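Local coordinates for glyoxalase-like domain protein (Staphylococcus aureus, PDB 3P8A) that is of unknown function but belongs to the glyoxalase-like (VOC) family, whose paired beta sheets commonly form a pocket for a metal or small molecule, at residues Leu23-Ile28 with Ile233-Glu238; Ile110-Asn115 with Lys210-Asp215; Asn60-Gly63 with Asn68-Glu71; Asp160-Pro165 with Ser202-Asn207. One frame throughout, in Å; residues are numbered along the deposited sequence.

Interaction 1: Leu23-Ile28 with Ile233-Glu238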
loop_
_atom_site.group_PDB
_atom_site.type_symbol
_atom_site.label_atom_id
_atom_site.label_comp_id
_atom_site.label_asym_id
_atom_site.label_seq_id
_atom_site.Cartn_x
_atom_site.Cartn_y
_atom_site.Cartn_z
ATOM N N LEU A 23 -0.813 -11.598 8.857
ATOM C CA LEU A 23 -0.740 -10.430 7.967
ATOM C C LEU A 23 0.240 -9.417 8.501
ATOM O O LEU A 23 0.253 -9.144 9.695
ATOM C CB LEU A 23 -2.120 -9.741 7.811
ATOM C CG LEU A 23 -3.225 -10.564 7.216
ATOM C CD1 LEU A 23 -4.524 -9.814 7.223
ATOM C CD2 LEU A 23 -2.896 -10.968 5.823
ATOM N N LYS A 24 1.028 -8.829 7.608
ATOM C CA LYS A 24 1.975 -7.766 7.942
ATOM C C LYS A 24 1.880 -6.698 6.867
ATOM O O LYS A 24 1.467 -6.991 5.746
ATOM C CB LYS A 24 3.414 -8.302 8.000
ATOM C CG LYS A 24 3.690 -9.256 9.149
ATOM C CD LYS A 24 5.105 -9.791 9.052
ATOM C CE LYS A 24 5.519 -10.554 10.286
ATOM N NZ LYS A 24 6.910 -11.073 10.168
ATOM N N PHE A 25 2.300 -5.471 7.188
ATOM C CA PHE A 25 2.318 -4.376 6.216
ATOM C C PHE A 25 3.399 -4.672 5.158
ATOM O O PHE A 25 4.520 -5.013 5.519
ATOM C CB PHE A 25 2.630 -3.046 6.953
ATOM C CG PHE A 25 2.776 -1.863 6.036
ATOM C CD1 PHE A 25 1.658 -1.205 5.543
ATOM C CD2 PHE A 25 4.031 -1.419 5.642
ATOM C CE1 PHE A 25 1.797 -0.137 4.667
ATOM C CE2 PHE A 25 4.165 -0.348 4.762
ATOM C CZ PHE A 25 3.051 0.291 4.293
ATOM N N ASP A 26 3.054 -4.578 3.859
ATOM C CA ASP A 26 4.053 -4.788 2.818
ATOM C C ASP A 26 4.528 -3.486 2.209
ATOM O O ASP A 26 5.718 -3.188 2.240
ATOM C CB ASP A 26 3.559 -5.744 1.724
ATOM C CG ASP A 26 4.718 -6.300 0.918
ATOM O OD1 ASP A 26 5.501 -7.106 1.481
ATOM O OD2 ASP A 26 4.841 -5.934 -0.268
ATOM N N HIS A 27 3.612 -2.728 1.609
ATOM C CA HIS A 27 4.005 -1.491 0.971
ATOM C C HIS A 27 2.849 -0.514 0.867
ATOM O O HIS A 27 1.701 -0.892 1.094
ATOM C CB HIS A 27 4.692 -1.751 -0.406
ATOM C CG HIS A 27 3.853 -2.445 -1.438
ATOM N ND1 HIS A 27 3.774 -3.823 -1.502
ATOM C CD2 HIS A 27 3.135 -1.925 -2.457
ATOM C CE1 HIS A 27 3.025 -4.092 -2.551
ATOM N NE2 HIS A 27 2.588 -2.980 -3.131
ATOM N N ILE A 28 3.177 0.765 0.628
ATOM C CA ILE A 28 2.219 1.821 0.391
ATOM C C ILE A 28 2.455 2.301 -1.036
ATOM O O ILE A 28 3.601 2.389 -1.467
ATOM C CB ILE A 28 2.273 2.975 1.456
ATOM C CG1 ILE A 28 1.154 4.007 1.209
ATOM C CG2 ILE A 28 3.668 3.628 1.595
ATOM C CD1 ILE A 28 0.784 4.838 2.449
ATOM N N ILE A 233 2.856 -1.816 12.987
ATOM C CA ILE A 233 2.388 -0.577 12.346
ATOM C C ILE A 233 0.991 -0.206 12.865
ATOM O O ILE A 233 0.092 -1.055 12.875
ATOM C CB ILE A 233 2.343 -0.693 10.780
ATOM C CG1 ILE A 233 3.627 -1.214 10.103
ATOM C CG2 ILE A 233 1.769 0.554 10.084
ATOM C CD1 ILE A 233 4.845 -0.565 10.395
ATOM N N TYR A 234 0.788 1.068 13.218
ATOM C CA TYR A 234 -0.543 1.531 13.596
ATOM C C TYR A 234 -1.257 2.032 12.357
ATOM O O TYR A 234 -0.612 2.524 11.434
ATOM C CB TYR A 234 -0.485 2.598 14.696
ATOM C CG TYR A 234 -0.021 2.008 16.002
ATOM C CD1 TYR A 234 -0.920 1.410 16.875
ATOM C CD2 TYR A 234 1.336 1.919 16.305
ATOM C CE1 TYR A 234 -0.494 0.811 18.052
ATOM C CE2 TYR A 234 1.773 1.323 17.481
ATOM C CZ TYR A 234 0.853 0.757 18.347
ATOM O OH TYR A 234 1.261 0.160 19.516
ATOM N N PHE A 235 -2.570 1.846 12.317
ATOM C CA PHE A 235 -3.449 2.309 11.253
ATOM C C PHE A 235 -4.416 3.267 11.896
ATOM O O PHE A 235 -5.268 2.854 12.690
ATOM C CB PHE A 235 -4.179 1.137 10.557
ATOM C CG PHE A 235 -3.195 0.209 9.912
ATOM C CD1 PHE A 235 -2.597 0.541 8.693
ATOM C CD2 PHE A 235 -2.745 -0.928 10.582
ATOM C CE1 PHE A 235 -1.631 -0.293 8.120
ATOM C CE2 PHE A 235 -1.763 -1.750 10.011
ATOM C CZ PHE A 235 -1.219 -1.426 8.786
ATOM N N ARG A 236 -4.229 4.560 11.629
ATOM C CA ARG A 236 -5.088 5.565 12.196
ATOM C C ARG A 236 -6.102 5.995 11.170
ATOM O O ARG A 236 -5.719 6.479 10.103
ATOM C CB ARG A 236 -4.260 6.765 12.735
ATOM C CG ARG A 236 -5.153 7.891 13.297
ATOM C CD ARG A 236 -4.360 8.883 14.096
ATOM N NE ARG A 236 -3.868 8.264 15.325
ATOM C CZ ARG A 236 -3.193 8.885 16.281
ATOM N NH1 ARG A 236 -2.896 10.170 16.166
ATOM N NH2 ARG A 236 -2.818 8.226 17.366
ATOM N N ILE A 237 -7.393 5.796 11.483
ATOM C CA ILE A 237 -8.529 6.225 10.654
ATOM C C ILE A 237 -9.088 7.428 11.392
ATOM O O ILE A 237 -9.501 7.309 12.544
ATOM C CB ILE A 237 -9.631 5.126 10.466
ATOM C CG1 ILE A 237 -9.064 3.694 10.171
ATOM C CG2 ILE A 237 -10.736 5.554 9.467
ATOM C CD1 ILE A 237 -8.198 3.514 8.897
ATOM N N GLU A 238 -9.021 8.597 10.767
ATOM C CA GLU A 238 -9.521 9.803 11.367
ATOM C C GLU A 238 -10.597 10.447 10.522
ATOM O O GLU A 238 -10.622 10.304 9.298
ATOM C CB GLU A 238 -8.405 10.774 11.784
ATOM C CG GLU A 238 -7.501 11.280 10.682
ATOM C CD GLU A 238 -6.395 12.199 11.159
ATOM O OE1 GLU A 238 -5.913 13.010 10.338
ATOM O OE2 GLU A 238 -5.982 12.085 12.336
#

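Interaction 2: Ile110-Asn115 with Lys210-Asp215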
loop_
_atom_site.group_PDB
_atom_site.type_symbol
_atom_site.label_atom_id
_atom_site.label_comp_id
_atom_site.label_asym_id
_atom_site.label_seq_id
_atom_site.Cartn_x
_atom_site.Cartn_y
_atom_site.Cartn_z
ATOM N N ILE A 110 -2.620 0.640 0.450
ATOM C CA ILE A 110 -1.607 -0.118 1.191
ATOM C C ILE A 110 -1.814 -1.576 0.820
ATOM O O ILE A 110 -2.918 -1.993 0.446
ATOM C CB ILE A 110 -1.646 0.133 2.717
ATOM C CG1 ILE A 110 -3.064 -0.178 3.307
ATOM C CG2 ILE A 110 -1.185 1.578 3.036
ATOM C CD1 ILE A 110 -3.071 -0.341 4.841
ATOM N N CYS A 111 -0.765 -2.346 0.958
ATOM C CA CYS A 111 -0.751 -3.738 0.598
ATOM C C CYS A 111 -0.244 -4.504 1.795
ATOM O O CYS A 111 0.756 -4.126 2.402
ATOM C CB CYS A 111 0.149 -3.930 -0.623
ATOM S SG CYS A 111 0.340 -5.648 -1.161
ATOM N N LEU A 112 -0.944 -5.589 2.127
ATOM C CA LEU A 112 -0.596 -6.419 3.255
ATOM C C LEU A 112 -0.029 -7.763 2.776
ATOM O O LEU A 112 -0.602 -8.420 1.911
ATOM C CB LEU A 112 -1.828 -6.624 4.176
ATOM C CG LEU A 112 -2.562 -5.360 4.703
ATOM C CD1 LEU A 112 -3.788 -5.753 5.534
ATOM C CD2 LEU A 112 -1.626 -4.465 5.558
ATOM N N HIS A 113 1.096 -8.153 3.367
ATOM C CA HIS A 113 1.848 -9.367 3.088
ATOM C C HIS A 113 1.232 -10.625 3.765
ATOM O O HIS A 113 0.894 -10.571 4.948
ATOM C CB HIS A 113 3.298 -9.140 3.580
ATOM C CG HIS A 113 4.116 -10.385 3.674
ATOM N ND1 HIS A 113 4.866 -10.829 2.607
ATOM C CD2 HIS A 113 4.245 -11.261 4.697
ATOM C CE1 HIS A 113 5.426 -11.964 3.006
ATOM N NE2 HIS A 113 5.071 -12.269 4.255
ATOM N N THR A 114 1.173 -11.756 3.028
ATOM C CA THR A 114 0.785 -13.077 3.541
ATOM C C THR A 114 1.698 -14.162 3.011
ATOM O O THR A 114 2.170 -14.060 1.891
ATOM C CB THR A 114 -0.649 -13.499 3.203
ATOM O OG1 THR A 114 -1.301 -12.709 2.207
ATOM C CG2 THR A 114 -1.432 -13.792 4.400
ATOM N N ASN A 115 1.899 -15.232 3.776
ATOM C CA ASN A 115 2.658 -16.382 3.295
ATOM C C ASN A 115 1.691 -17.434 2.725
ATOM O O ASN A 115 2.130 -18.406 2.106
ATOM C CB ASN A 115 3.566 -16.936 4.390
ATOM C CG ASN A 115 4.841 -16.133 4.561
ATOM O OD1 ASN A 115 5.593 -15.878 3.602
ATOM N ND2 ASN A 115 5.122 -15.735 5.793
ATOM N N LYS A 210 -13.158 -6.573 10.221
ATOM C CA LYS A 210 -13.756 -7.748 9.615
ATOM C C LYS A 210 -12.787 -8.420 8.654
ATOM O O LYS A 210 -12.480 -9.605 8.825
ATOM C CB LYS A 210 -15.026 -7.336 8.872
ATOM C CG LYS A 210 -16.058 -8.442 8.714
ATOM C CD LYS A 210 -17.260 -7.999 7.878
ATOM C CE LYS A 210 -18.314 -7.201 8.632
ATOM N NZ LYS A 210 -19.199 -8.067 9.450
ATOM N N TRP A 211 -12.275 -7.656 7.667
ATOM C CA TRP A 211 -11.379 -8.147 6.629
ATOM C C TRP A 211 -9.958 -8.486 7.085
ATOM O O TRP A 211 -9.383 -9.462 6.609
ATOM C CB TRP A 211 -11.300 -7.139 5.483
ATOM C CG TRP A 211 -12.608 -6.739 4.863
ATOM C CD1 TRP A 211 -13.725 -7.509 4.720
ATOM C CD2 TRP A 211 -12.870 -5.517 4.156
ATOM N NE1 TRP A 211 -14.690 -6.819 4.018
ATOM C CE2 TRP A 211 -14.190 -5.595 3.658
ATOM C CE3 TRP A 211 -12.126 -4.340 3.934
ATOM C CZ2 TRP A 211 -14.790 -4.540 2.967
ATOM C CZ3 TRP A 211 -12.715 -3.300 3.238
ATOM C CH2 TRP A 211 -14.030 -3.400 2.763
ATOM N N PHE A 212 -9.383 -7.689 7.973
ATOM C CA PHE A 212 -7.975 -7.896 8.350
ATOM C C PHE A 212 -7.705 -8.457 9.715
ATOM O O PHE A 212 -6.537 -8.546 10.113
ATOM C CB PHE A 212 -7.149 -6.626 8.050
ATOM C CG PHE A 212 -7.491 -5.998 6.718
ATOM C CD1 PHE A 212 -7.291 -6.697 5.525
ATOM C CD2 PHE A 212 -8.047 -4.728 6.654
ATOM C CE1 PHE A 212 -7.643 -6.136 4.298
ATOM C CE2 PHE A 212 -8.409 -4.167 5.426
ATOM C CZ PHE A 212 -8.201 -4.873 4.253
ATOM N N ASP A 213 -8.785 -8.802 10.466
ATOM C CA ASP A 213 -8.686 -9.381 11.801
ATOM C C ASP A 213 -7.815 -8.503 12.719
ATOM O O ASP A 213 -6.958 -8.994 13.458
ATOM C CB ASP A 213 -8.132 -10.828 11.698
ATOM C CG ASP A 213 -8.940 -11.826 12.485
ATOM O OD1 ASP A 213 -9.617 -12.676 11.851
ATOM O OD2 ASP A 213 -8.925 -11.745 13.733
HETATM N N MSE A 214 -8.003 -7.186 12.615
HETATM C CA MSE A 214 -7.221 -6.219 13.362
HETATM C C MSE A 214 -7.721 -6.053 14.798
HETATM O O MSE A 214 -8.836 -6.465 15.110
HETATM C CB MSE A 214 -7.243 -4.864 12.624
HETATM C CG MSE A 214 -6.320 -4.812 11.419
HETATM SE SE MSE A 214 -6.485 -3.091 10.496
HETATM C CE MSE A 214 -5.378 -3.381 8.884
ATOM N N ASP A 215 -6.884 -5.483 15.669
ATOM C CA ASP A 215 -7.214 -5.186 17.062
ATOM C C ASP A 215 -7.449 -3.670 17.166
ATOM O O ASP A 215 -6.881 -2.912 16.376
ATOM C CB ASP A 215 -6.070 -5.602 18.009
ATOM C CG ASP A 215 -5.844 -7.110 18.198
ATOM O OD1 ASP A 215 -6.844 -7.865 18.236
ATOM O OD2 ASP A 215 -4.678 -7.517 18.368
#

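Interaction 3: Asn60-Gly63 with Asn68-Glu71. With GOL (glycerol), chain C.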
loop_
_atom_site.group_PDB
_atom_site.type_symbol
_atom_site.label_atom_id
_atom_site.label_comp_id
_atom_site.label_asym_id
_atom_site.label_seq_id
_atom_site.Cartn_x
_atom_site.Cartn_y
_atom_site.Cartn_z
ATOM N N ASN A 60 7.262 1.358 -11.782
ATOM C CA ASN A 60 7.497 1.844 -10.428
ATOM C C ASN A 60 8.958 2.154 -10.078
ATOM O O ASN A 60 9.866 1.869 -10.859
ATOM C CB ASN A 60 6.847 0.858 -9.400
ATOM C CG ASN A 60 7.342 -0.582 -9.453
ATOM O OD1 ASN A 60 8.304 -0.923 -10.148
ATOM N ND2 ASN A 60 6.709 -1.469 -8.720
ATOM N N LYS A 61 9.161 2.762 -8.911
ATOM C CA LYS A 61 10.447 3.082 -8.295
ATOM C C LYS A 61 10.197 2.744 -6.873
ATOM O O LYS A 61 9.086 2.963 -6.380
ATOM C CB LYS A 61 10.827 4.560 -8.420
ATOM C CG LYS A 61 11.467 4.951 -9.732
ATOM C CD LYS A 61 12.063 6.337 -9.577
ATOM C CE LYS A 61 12.604 6.888 -10.868
ATOM N NZ LYS A 61 12.952 8.325 -10.713
ATOM N N LEU A 62 11.187 2.145 -6.215
ATOM C CA LEU A 62 11.000 1.626 -4.868
ATOM C C LEU A 62 11.894 2.231 -3.836
ATOM O O LEU A 62 13.084 2.397 -4.058
ATOM C CB LEU A 62 11.152 0.089 -4.898
ATOM C CG LEU A 62 10.448 -0.610 -6.088
ATOM C CD1 LEU A 62 11.073 -1.939 -6.410
ATOM C CD2 LEU A 62 8.946 -0.739 -5.848
ATOM N N GLY A 63 11.277 2.626 -2.729
ATOM C CA GLY A 63 11.934 3.151 -1.546
ATOM C C GLY A 63 11.901 2.075 -0.477
ATOM O O GLY A 63 10.916 1.953 0.259
ATOM N N ASN A 68 9.640 -3.747 4.399
ATOM C CA ASN A 68 8.504 -3.065 3.782
ATOM C C ASN A 68 9.056 -1.922 2.936
ATOM O O ASN A 68 10.244 -1.614 3.019
ATOM C CB ASN A 68 7.460 -2.597 4.818
ATOM C CG ASN A 68 8.021 -1.934 6.046
ATOM O OD1 ASN A 68 7.716 -2.321 7.187
ATOM N ND2 ASN A 68 8.851 -0.928 5.849
ATOM N N TYR A 69 8.229 -1.346 2.065
ATOM C CA TYR A 69 8.739 -0.310 1.181
ATOM C C TYR A 69 7.680 0.658 0.736
ATOM O O TYR A 69 6.502 0.473 1.011
ATOM C CB TYR A 69 9.437 -0.940 -0.053
ATOM C CG TYR A 69 8.569 -1.821 -0.922
ATOM C CD1 TYR A 69 8.065 -1.354 -2.133
ATOM C CD2 TYR A 69 8.291 -3.141 -0.560
ATOM C CE1 TYR A 69 7.278 -2.169 -2.950
ATOM C CE2 TYR A 69 7.512 -3.967 -1.374
ATOM C CZ TYR A 69 6.999 -3.472 -2.561
ATOM O OH TYR A 69 6.235 -4.276 -3.365
ATOM N N ILE A 70 8.125 1.693 0.033
ATOM C CA ILE A 70 7.268 2.675 -0.606
ATOM C C ILE A 70 7.325 2.350 -2.088
ATOM O O ILE A 70 8.419 2.301 -2.667
ATOM C CB ILE A 70 7.742 4.133 -0.342
ATOM C CG1 ILE A 70 7.813 4.430 1.182
ATOM C CG2 ILE A 70 6.790 5.115 -1.055
ATOM C CD1 ILE A 70 8.743 5.618 1.575
ATOM N N GLU A 71 6.154 2.142 -2.703
ATOM C CA GLU A 71 6.065 1.921 -4.125
ATOM C C GLU A 71 5.605 3.207 -4.773
ATOM O O GLU A 71 4.486 3.656 -4.541
ATOM C CB GLU A 71 5.143 0.745 -4.481
ATOM C CG GLU A 71 5.202 0.406 -5.967
ATOM C CD GLU A 71 4.128 -0.521 -6.496
ATOM O OE1 GLU A 71 3.099 -0.693 -5.807
ATOM O OE2 GLU A 71 4.282 -1.017 -7.635
HETATM C C1 GOL C . 6.221 -3.447 -6.353
HETATM O O1 GOL C . 7.217 -4.290 -5.959
HETATM C C2 GOL C . 5.329 -4.333 -7.131
HETATM O O2 GOL C . 5.642 -4.053 -8.480
HETATM C C3 GOL C . 3.892 -4.032 -6.713
HETATM O O3 GOL C . 3.081 -3.451 -7.767
#

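Interaction 4: Asp160-Pro165 with Ser202-Asn207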
loop_
_atom_site.group_PDB
_atom_site.type_symbol
_atom_site.label_atom_id
_atom_site.label_comp_id
_atom_site.label_asym_id
_atom_site.label_seq_id
_atom_site.Cartn_x
_atom_site.Cartn_y
_atom_site.Cartn_z
ATOM N N ASP A 160 -17.529 1.949 -0.319
ATOM C CA ASP A 160 -16.201 2.083 0.261
ATOM C C ASP A 160 -15.825 3.536 0.200
ATOM O O ASP A 160 -15.729 4.088 -0.894
ATOM C CB ASP A 160 -15.129 1.273 -0.522
ATOM C CG ASP A 160 -15.216 -0.231 -0.404
ATOM O OD1 ASP A 160 -15.239 -0.740 0.744
ATOM O OD2 ASP A 160 -15.194 -0.910 -1.461
ATOM N N GLU A 161 -15.603 4.177 1.355
ATOM C CA GLU A 161 -15.073 5.529 1.328
ATOM C C GLU A 161 -13.591 5.409 0.937
ATOM O O GLU A 161 -13.066 6.218 0.174
ATOM C CB GLU A 161 -15.172 6.212 2.715
ATOM C CG GLU A 161 -16.570 6.677 3.069
ATOM C CD GLU A 161 -17.135 7.805 2.239
ATOM O OE1 GLU A 161 -16.342 8.543 1.604
ATOM O OE2 GLU A 161 -18.380 7.947 2.227
ATOM N N ILE A 162 -12.952 4.355 1.444
ATOM C CA ILE A 162 -11.523 4.073 1.304
ATOM C C ILE A 162 -11.311 2.843 0.477
ATOM O O ILE A 162 -11.944 1.819 0.735
ATOM C CB ILE A 162 -10.913 3.890 2.749
ATOM C CG1 ILE A 162 -11.069 5.146 3.594
ATOM C CG2 ILE A 162 -9.464 3.403 2.731
ATOM C CD1 ILE A 162 -10.521 6.466 2.929
ATOM N N LYS A 163 -10.372 2.908 -0.480
ATOM C CA LYS A 163 -10.104 1.733 -1.303
ATOM C C LYS A 163 -9.561 0.655 -0.379
ATOM O O LYS A 163 -8.623 0.934 0.382
ATOM C CB LYS A 163 -9.094 2.026 -2.426
ATOM C CG LYS A 163 -9.016 0.900 -3.451
ATOM C CD LYS A 163 -10.092 1.041 -4.488
ATOM C CE LYS A 163 -9.890 0.061 -5.612
ATOM N NZ LYS A 163 -10.888 0.329 -6.681
ATOM N N PRO A 164 -10.178 -0.556 -0.369
ATOM C CA PRO A 164 -9.703 -1.595 0.543
ATOM C C PRO A 164 -8.247 -1.977 0.318
ATOM O O PRO A 164 -7.847 -2.227 -0.824
ATOM C CB PRO A 164 -10.618 -2.803 0.216
ATOM C CG PRO A 164 -11.863 -2.190 -0.336
ATOM C CD PRO A 164 -11.329 -1.043 -1.167
ATOM N N PRO A 165 -7.464 -2.106 1.405
ATOM C CA PRO A 165 -6.102 -2.655 1.270
ATOM C C PRO A 165 -6.183 -4.037 0.608
ATOM O O PRO A 165 -7.201 -4.733 0.732
ATOM C CB PRO A 165 -5.634 -2.799 2.723
ATOM C CG PRO A 165 -6.425 -1.793 3.468
ATOM C CD PRO A 165 -7.779 -1.816 2.821
ATOM N N SER A 202 -16.674 5.101 10.956
ATOM C CA SER A 202 -17.351 3.938 11.535
ATOM C C SER A 202 -17.362 2.763 10.606
ATOM O O SER A 202 -17.028 1.648 11.014
ATOM C CB SER A 202 -18.767 4.301 11.972
ATOM O OG SER A 202 -18.685 4.819 13.283
ATOM N N GLN A 203 -17.696 3.023 9.340
ATOM C CA GLN A 203 -17.718 2.026 8.274
ATOM C C GLN A 203 -16.338 1.513 7.956
ATOM O O GLN A 203 -16.178 0.295 7.830
ATOM C CB GLN A 203 -18.368 2.584 7.006
ATOM C CG GLN A 203 -18.834 1.494 6.040
ATOM C CD GLN A 203 -19.757 0.467 6.658
ATOM O OE1 GLN A 203 -20.828 0.781 7.205
ATOM N NE2 GLN A 203 -19.347 -0.795 6.582
ATOM N N THR A 204 -15.339 2.423 7.813
ATOM C CA THR A 204 -13.955 2.004 7.488
ATOM C C THR A 204 -13.406 1.063 8.554
ATOM O O THR A 204 -12.834 0.031 8.213
ATOM C CB THR A 204 -13.025 3.190 7.237
ATOM O OG1 THR A 204 -13.644 4.074 6.305
ATOM C CG2 THR A 204 -11.694 2.757 6.645
ATOM N N VAL A 205 -13.601 1.415 9.836
ATOM C CA VAL A 205 -13.160 0.611 10.990
ATOM C C VAL A 205 -13.814 -0.789 11.003
ATOM O O VAL A 205 -13.114 -1.813 11.110
ATOM C CB VAL A 205 -13.378 1.390 12.307
ATOM C CG1 VAL A 205 -13.092 0.517 13.539
ATOM C CG2 VAL A 205 -12.517 2.650 12.331
ATOM N N SER A 206 -15.149 -0.818 10.886
ATOM C CA SER A 206 -15.965 -2.036 10.865
ATOM C C SER A 206 -15.468 -2.988 9.769
ATOM O O SER A 206 -15.249 -4.169 10.046
ATOM C CB SER A 206 -17.444 -1.678 10.669
ATOM O OG SER A 206 -18.237 -2.824 10.411
ATOM N N ASN A 207 -15.235 -2.461 8.548
ATOM C CA ASN A 207 -14.743 -3.226 7.408
ATOM C C ASN A 207 -13.344 -3.757 7.630
ATOM O O ASN A 207 -13.104 -4.925 7.345
ATOM C CB ASN A 207 -14.754 -2.389 6.118
ATOM C CG ASN A 207 -16.125 -2.233 5.531
ATOM O OD1 ASN A 207 -17.049 -2.965 5.875
ATOM N ND2 ASN A 207 -16.280 -1.260 4.652
#

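Interaction 1: Leu23-Ile28 with Ile233-Glu238
Phe-25 meets Ile-233 and Phe-235 in a purely apolar contact between the two beta sheets, buried near the chain's centre. Strand 24-31 belongs to the eight-stranded sheet, strand 234-239 to the seven-stranded one. Closest is the aliphatic approach: CB of Phe-25 lies 3.8 Å from CG1 of Ile-233. The rings meet more loosely, CD1 of Phe-25 standing 4.3 Å from CE1 of Phe-235, at the edge of the latter ring near its plane. With CG anti to the backbone N (chi1 176°), the Phe-25 ring runs past Phe-235, not at it, and only its CD1 flank comes near; CB is left facing Ile-233. Ile-191 of strand 189-198 and Ile-110 of strand 106-113 extend the apolar layer between the sheets. Asp-26 and His-27 both face Cys-111 in a classic beta bulge, where ND1 of His-27 donates to OD2 of Asp-26 over 2.7 Å, OD2 lying in the plane of the imidazole and accepting through its anti lone pair; this bond, with the Tyr-69 ring stacked on the imidazole, should limit its rotation. Between the segments the contact thus rests on apolar burial, with a hydrogen bond from Phe-25 N to Asp-231 OD2 beside it.

Interaction 2: Ile110-Asn115 with Lys210-Asp215
Leu-112 makes a CH-pi contact with Phe-212, bringing strand 106-113 against the C-terminal end of helix 201-212. Its CD1 methyl sits over one face of the ring, 4.1 Å from the centroid of Phe-212 and 29° off the normal. It is displaced toward one side, the nearest ring atom to Leu-112 CD1 being CD1 of Phe-212, at 3.6 Å. The two side chains cross at about a right angle, and of the leucine CD1 alone touches the ring. With CG of Leu-112 anti to the carbonyl carbon (chi1 -55°), CD1 extends toward the helix. CB of Trp-211 lies over the centre of the opposite face, sandwiching the ring between it and Leu-112 CD1. Trp-208 meets the ring edge-to-face and Pro-165 packs on it. The other contact is plain apolar packing: the same CD1 of Leu-112 lies 4.4 Å from CE of Met-214, a selenomethionine. Asp-213, with positive phi, is where the chain leaves the helix; after this turn Met-214, like Phe-212 before it, points toward the strand. Met-214 also touches Phe-235. One methyl thus serves a ring face and the methyl end of a selenoether chain, by dispersion and burial, with no hydrogen bond.

Interaction 3: Asn60-Gly63 with Asn68-Glu71
Asn-60 and Glu-71 are joined by a side-chain hydrogen bond on one face of a beta hairpin: ND2 of Asn-60 donates to OE2 of Glu-71 at 2.7 Å, with 159° at the hydrogen. The carboxylate oxygen is met on its anti side, a little out of plane, and the amide and carboxylate planes stand 63° apart. The other end of the amide is engaged too, since OD1 of Asn-60 accepts from the backbone N of Gly-51. In the backbone, Gly-63 and Ile-70 form a hydrogen-bonded antiparallel pair: Gly-63 N gives to Ile-70 O over 2.9 Å, and Ile-70 N returns a bond to Gly-63 O over 2.8 Å. Leu-62 and Glu-71 are the adjoining non-hydrogen-bonded pair. Strands 58-64 and 69-75 are thereby two arms of a hairpin within the larger sheet, which in VOC proteins commonly curves round a pocket. A glycerol, probably from the crystallisation liquor, lies over this face. Glu-71 OE2 takes glycerol O3 at 2.7 Å besides the Asn-60 amide, plus a weak bond from O2 at 3.4 Å; Asn-60 ND2, also weakly bonded to O2, is thereby shared between OE2 and O2. Glycerol O1 shares a 2.8 Å hydrogen bond with Tyr-69 OH, and His-53 and Arg-139 bond the glycerol too. CD2 of Leu-62 packs 3.6 Å from CE1 of Tyr-69, the side chains lying alongside each other.

Interaction 4: Asp160-Pro165 with Ser202-Asn207
Ile-162 packs against Thr-204, its CG1 lying 3.9 Å from both OG1 and CG2 of the threonine, while its CB is 4.1 Å from Thr-204 CG2. The two side chains cross at about a right angle, the isoleucine bringing its CB-CG1 part to the fork of the threonine. With OG1 beside the backbone N and CG2 beside the carbonyl carbon (chi1 -50°), both branches of Thr-204 are presented to the loop. The threonine hydroxyl is used elsewhere: OG1 is hydrogen-bonded to Ser-198 OG and to the backbone O of Asn-200. Alongside, OD1 of Asp-160 comes no nearer than 4.1 Å to ND2 of Asn-207, a polar neighbour too distant for a hydrogen bond, with carboxylate and amide planes 76° apart. A turn further back in the helix, NE2 of Gln-203 donates to Asn-207 OD1 over 3.2 Å, from above the carbonyl plane. Beyond the two segments, Ile-162 also touches Tyr-245, whose OH bonds to the backbone O of Lys-163, and Glu-161 OE1 is hydrogen-bonded to Ser-243. Trp-211 of the same helix touches Asp-160 and Pro-164. This is loop-on-helix packing, in which the connection from strand 147-155 to strand 166-170 lies along helix 201-212 of the glyoxalase-like fold.

Interactions 1 and 3 meet at the first sheet, where strand 24-31 lies between strand 69-75 and strand 106-113, the latter used by interaction 2. Interactions 2 and 4 share helix 201-212, touching where Phe-212 meets Pro-165. All four are mainly buried, but interaction 4 includes partly exposed residues and sits farthest from the chain centre, whereas interaction 1 sits nearest. Chemistry follows place: interactions 1 and 2 join sheet to sheet and sheet to helix through apolar groups alone, interaction 4 mixes apolar packing with polar neighbours bonded elsewhere, and interaction 3, within one sheet, is rich in hydrogen bonds and turns polar groups toward a bound glycerol.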